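Purine nucleosidase, (IunH-1) (Sulfolobus solfataricus, PDB 3T8J) belongs to the nucleosidase clan and folds around a mostly parallel central beta-sheet, with a sodium ion bound in the model. Local coordinates at residues M184-W187 with D188-I191; R222-S226 with T227-I231. All coordinates share one frame; numbering follows the deposited sequence. Where two conformers were deposited one is given.

Contact 1 (184-191) carries the chain out of strand 182-185 into the short helix 187-190, and contact 2 (222-231) closes the C-terminal end of the long helix 209-227. Both are local turns of the chain, with centres about 16 Å apart, and they meet through I231. Its CD1 lies 4.0 Å from I191 CG2 and 4.1 Å from W187 CZ2, so the isoleucine after the long helix packs against W187, which begins the short helix, and I191, which follows it. The sodium ion, held by D9, D14, I121 and S122, is about 10 Å from the side chain of W187. Contact 2 faces the second subunit, whereas contact 1 is buried within its own chain.

Contact 1. Residues M184-W187 with D188-I191; sequences MIPW and DVII
The backbone of P186, the N-cap of the short helix, turns its carbonyl onto V189 and I190 as the chain leaves strand 182-185. P186 O takes two hydrogen bonds. I190 N, 3.1 Å from P186 O, comes in the carbonyl plane, while V189 N sits well above that plane. One residue on, W187 O accepts from I191 N at 3.1 Å.

The side chains follow this tight winding. I191 lays its CG2 methyl over one face of the W187 indole as a CH-pi contact, 3.7 Å from the centroid of the five-membered ring and 3.4 Å from W187 CE2; the methyl is displaced toward the ring's rim. W187 reaches this place with CG anti to its backbone N (chi1 175°). I190 sends CD1 obliquely toward the benzo part of the indole, 4.0 Å from W187 CE3, and turns CG2 the other way, against I185. There I185 CG2 and I190 CG2 press to 3.3 Å, tighter than usual for two methyls, and helix 237-246 packs on both residues. V189 CG2 rests at 3.8 Å from P186 CG, joining the proline ring to the helix.

The D188 carboxylate lies beside the proline, OD1 3.6 Å from P186 CB; OD1 accepts from V151 N, and OD2 from F152 N and I154 N. Three backbone N-H groups therefore grip a buried acid, which would favour its charged form, and tie the start of the helix to the neighbouring loop, while two more donors share P186 O at the corner.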
loop_
_atom_site.group_PDB
_atom_site.type_symbol
_atom_site.label_atom_id
_atom_site.label_comp_id
_atom_site.label_asym_id
_atom_site.label_seq_id
_atom_site.Cartn_x
_atom_site.Cartn_y
_atom_site.Cartn_z
ATOM N N MET A 184 24.067 -13.057 -1.883
ATOM C CA MET A 184 22.834 -13.462 -1.176
ATOM C C MET A 184 22.531 -14.933 -1.457
ATOM O O MET A 184 22.527 -15.376 -2.601
ATOM C CB MET A 184 21.693 -12.574 -1.693
ATOM C CG MET A 184 20.367 -12.869 -1.261
ATOM S SD MET A 184 19.310 -11.757 -2.282
ATOM C CE MET A 184 18.381 -11.417 -0.932
ATOM N N ILE A 185 22.237 -15.677 -0.387
ATOM C CA ILE A 185 21.871 -17.082 -0.436
ATOM C C ILE A 185 20.394 -17.195 0.001
ATOM O O ILE A 185 20.085 -17.013 1.180
ATOM C CB ILE A 185 22.776 -17.926 0.510
ATOM C CG1 ILE A 185 24.233 -18.073 -0.007
ATOM C CG2 ILE A 185 22.263 -19.360 0.648
ATOM C CD1 ILE A 185 25.036 -16.774 -0.219
ATOM N N PRO A 186 19.482 -17.511 -0.932
ATOM C CA PRO A 186 18.040 -17.559 -0.598
ATOM C C PRO A 186 17.573 -18.861 0.059
ATOM O O PRO A 186 18.121 -19.935 -0.214
ATOM C CB PRO A 186 17.346 -17.399 -1.966
ATOM C CG PRO A 186 18.425 -17.094 -2.937
ATOM C CD PRO A 186 19.690 -17.590 -2.393
ATOM N N TRP A 187 16.524 -18.742 0.868
ATOM C CA TRP A 187 15.869 -19.893 1.466
ATOM C C TRP A 187 15.436 -20.929 0.436
ATOM O O TRP A 187 15.615 -22.145 0.653
ATOM C CB TRP A 187 14.633 -19.423 2.223
ATOM C CG TRP A 187 13.792 -20.561 2.796
ATOM C CD1 TRP A 187 12.604 -21.043 2.309
ATOM C CD2 TRP A 187 14.111 -21.343 3.936
ATOM N NE1 TRP A 187 12.163 -22.099 3.088
ATOM C CE2 TRP A 187 13.070 -22.291 4.098
ATOM C CE3 TRP A 187 15.162 -21.329 4.858
ATOM C CZ2 TRP A 187 13.058 -23.223 5.151
ATOM C CZ3 TRP A 187 15.141 -22.265 5.897
ATOM C CH2 TRP A 187 14.095 -23.177 6.030
ATOM N N ASP A 188 14.832 -20.481 -0.664
ATOM C CA ASP A 188 14.267 -21.413 -1.637
ATOM C C ASP A 188 15.285 -21.993 -2.616
ATOM O O ASP A 188 14.919 -22.736 -3.538
ATOM C CB ASP A 188 12.995 -20.874 -2.307
ATOM C CG ASP A 188 13.135 -19.481 -2.872
ATOM O OD1 ASP A 188 14.266 -18.913 -2.907
ATOM O OD2 ASP A 188 12.064 -18.948 -3.308
ATOM N N VAL A 189 16.562 -21.687 -2.364
ATOM C CA VAL A 189 17.684 -22.402 -2.944
ATOM C C VAL A 189 18.200 -23.443 -1.928
ATOM O O VAL A 189 18.347 -24.620 -2.261
ATOM C CB VAL A 189 18.790 -21.410 -3.376
ATOM C CG1 VAL A 189 20.111 -22.141 -3.680
ATOM C CG2 VAL A 189 18.299 -20.574 -4.560
ATOM N N ILE A 190 18.457 -23.026 -0.697
ATOM C CA ILE A 190 19.078 -23.941 0.275
ATOM C C ILE A 190 18.170 -25.136 0.624
ATOM O O ILE A 190 18.706 -26.198 0.943
ATOM C CB ILE A 190 19.607 -23.234 1.555
ATOM C CG1 ILE A 190 18.481 -22.676 2.391
ATOM C CG2 ILE A 190 20.625 -22.157 1.210
ATOM C CD1 ILE A 190 18.021 -23.684 3.477
ATOM N N ILE A 191 16.840 -24.995 0.508
ATOM C CA ILE A 191 15.938 -26.126 0.811
ATOM C C ILE A 191 16.048 -27.272 -0.183
ATOM O O ILE A 191 15.533 -28.354 0.074
ATOM C CB ILE A 191 14.431 -25.719 0.966
ATOM C CG1 ILE A 191 13.874 -25.110 -0.325
ATOM C CG2 ILE A 191 14.262 -24.802 2.181
ATOM C CD1 ILE A 191 12.395 -24.671 -0.219
#

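Contact 2. Residues R222-S226 with T227-I231; sequences RQYSS and TVQKI
Backbone hydrogen bonds continue the helix from Q223 and Y224 into T227 and V228: T227 N reaches Q223 O at 3.1 Å, and V228 N reaches Y224 O at 2.9 Å. Beyond them the pattern widens, and I231 N closes on S225 O at 3.1 Å, spanning one residue more than the 6→1 bond of a Schellman motif.

Among side-chain bonds, T227 OG1 doubles the grip on Q223 O at 2.9 Å. The threonine hydroxyl stands between its own N and carbonyl carbon (chi1 63°), and it approaches Q223 O from the opposite face of the carbonyl plane to T227 N. S226 OG is bonded to G233 O.

The apolar contact is a CH-pi pair: V228 CG2 lies over one face of the Y224 ring, 3.7 Å from its centroid and offset toward the rim. At the ring's far end, Y224 OH binds D280 of the second subunit, whose A279 packs on V228.

Weaker CA-H...O contacts, K230 CA to S226 O at 3.4 Å and S226 CA to I231 O, fill the turn. K230, left-handed with positive phi (64°), ends helix 209-227 in a widened C-terminal turn that resembles a Schellman ending, on the side facing the second subunit.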
loop_
_atom_site.group_PDB
_atom_site.type_symbol
_atom_site.label_atom_id
_atom_site.label_comp_id
_atom_site.label_asym_id
_atom_site.label_seq_id
_atom_site.Cartn_x
_atom_site.Cartn_y
_atom_site.Cartn_z
ATOM N N ARG A 222 14.920 -30.495 13.045
ATOM C CA ARG A 222 14.695 -31.525 12.035
ATOM C C ARG A 222 13.249 -32.058 12.044
ATOM O O ARG A 222 12.600 -32.197 10.986
ATOM C CB ARG A 222 15.699 -32.657 12.222
ATOM C CG ARG A 222 15.617 -33.759 11.182
ATOM C CD ARG A 222 16.667 -34.848 11.429
ATOM N NE ARG A 222 16.664 -35.854 10.355
ATOM C CZ ARG A 222 17.285 -35.716 9.178
ATOM N NH1 ARG A 222 17.987 -34.624 8.885
ATOM N NH2 ARG A 222 17.198 -36.677 8.269
ATOM N N GLN A 223 12.723 -32.358 13.233
ATOM C CA GLN A 223 11.341 -32.810 13.336
ATOM C C GLN A 223 10.373 -31.769 12.767
ATOM O O GLN A 223 9.450 -32.117 12.021
ATOM C CB GLN A 223 10.967 -33.146 14.802
ATOM C CG GLN A 223 9.663 -33.922 14.987
ATOM C CD GLN A 223 8.372 -33.091 14.846
ATOM O OE1 GLN A 223 8.343 -31.879 15.106
ATOM N NE2 GLN A 223 7.295 -33.761 14.458
ATOM N N TYR A 224 10.591 -30.493 13.099
ATOM C CA TYR A 224 9.679 -29.450 12.667
ATOM C C TYR A 224 9.801 -29.261 11.162
ATOM O O TYR A 224 8.801 -29.147 10.446
ATOM C CB TYR A 224 9.985 -28.128 13.376
ATOM C CG TYR A 224 9.051 -27.023 12.978
ATOM C CD1 TYR A 224 7.910 -26.753 13.705
ATOM C CD2 TYR A 224 9.323 -26.231 11.860
ATOM C CE1 TYR A 224 7.035 -25.760 13.340
ATOM C CE2 TYR A 224 8.453 -25.238 11.482
ATOM C CZ TYR A 224 7.326 -24.988 12.223
ATOM O OH TYR A 224 6.459 -23.985 11.863
ATOM N N SER A 225 11.039 -29.207 10.682
ATOM C CA SER A 225 11.261 -28.953 9.254
ATOM C C SER A 225 10.615 -30.019 8.371
ATOM O O SER A 225 10.050 -29.722 7.303
ATOM C CB SER A 225 12.755 -28.866 8.958
ATOM O OG SER A 225 13.336 -27.725 9.587
ATOM N N SER A 226 10.678 -31.264 8.826
ATOM C CA SER A 226 10.098 -32.374 8.087
ATOM C C SER A 226 8.572 -32.403 8.147
ATOM O O SER A 226 7.903 -32.683 7.143
ATOM C CB SER A 226 10.678 -33.704 8.590
ATOM O OG SER A 226 12.059 -33.835 8.237
ATOM N N THR A 227 8.010 -32.105 9.314
ATOM C CA THR A 227 6.564 -32.204 9.505
ATOM C C THR A 227 5.760 -31.014 8.975
ATOM O O THR A 227 4.631 -31.188 8.498
ATOM C CB THR A 227 6.236 -32.414 10.996
ATOM O OG1 THR A 227 6.673 -31.277 11.750
ATOM C CG2 THR A 227 6.932 -33.667 11.512
ATOM N N VAL A 228 6.315 -29.810 9.071
ATOM C CA VAL A 228 5.589 -28.590 8.702
ATOM C C VAL A 228 5.974 -28.101 7.326
ATOM O O VAL A 228 5.120 -27.906 6.450
ATOM C CB VAL A 228 5.830 -27.463 9.732
ATOM C CG1 VAL A 228 5.146 -26.165 9.313
ATOM C CG2 VAL A 228 5.338 -27.907 11.095
ATOM N N GLN A 229 7.272 -27.908 7.132
ATOM C CA GLN A 229 7.810 -27.363 5.898
ATOM C C GLN A 229 7.929 -28.437 4.808
ATOM O O GLN A 229 8.157 -28.132 3.630
ATOM C CB GLN A 229 9.173 -26.717 6.186
ATOM C CG GLN A 229 9.139 -25.639 7.299
ATOM C CD GLN A 229 8.666 -24.311 6.754
ATOM O OE1 GLN A 229 8.770 -24.059 5.552
ATOM N NE2 GLN A 229 8.123 -23.464 7.620
ATOM N N LYS A 230 7.765 -29.700 5.213
ATOM C CA LYS A 230 7.778 -30.839 4.290
ATOM C C LYS A 230 9.152 -30.999 3.621
ATOM O O LYS A 230 9.248 -31.478 2.486
ATOM C CB LYS A 230 6.638 -30.719 3.253
ATOM C CG LYS A 230 5.226 -30.570 3.869
ATOM C CD LYS A 230 4.170 -30.086 2.850
ATOM C CE LYS A 230 2.826 -29.756 3.534
ATOM N NZ LYS A 230 1.846 -28.993 2.682
ATOM N N ILE A 231 10.204 -30.598 4.331
ATOM C CA ILE A 231 11.572 -30.766 3.865
ATOM C C ILE A 231 11.972 -32.205 4.173
ATOM O O ILE A 231 11.591 -32.750 5.219
ATOM C CB ILE A 231 12.532 -29.783 4.571
ATOM C CG1 ILE A 231 12.259 -28.351 4.083
ATOM C CG2 ILE A 231 14.006 -30.185 4.340
ATOM C CD1 ILE A 231 12.804 -27.283 5.007
#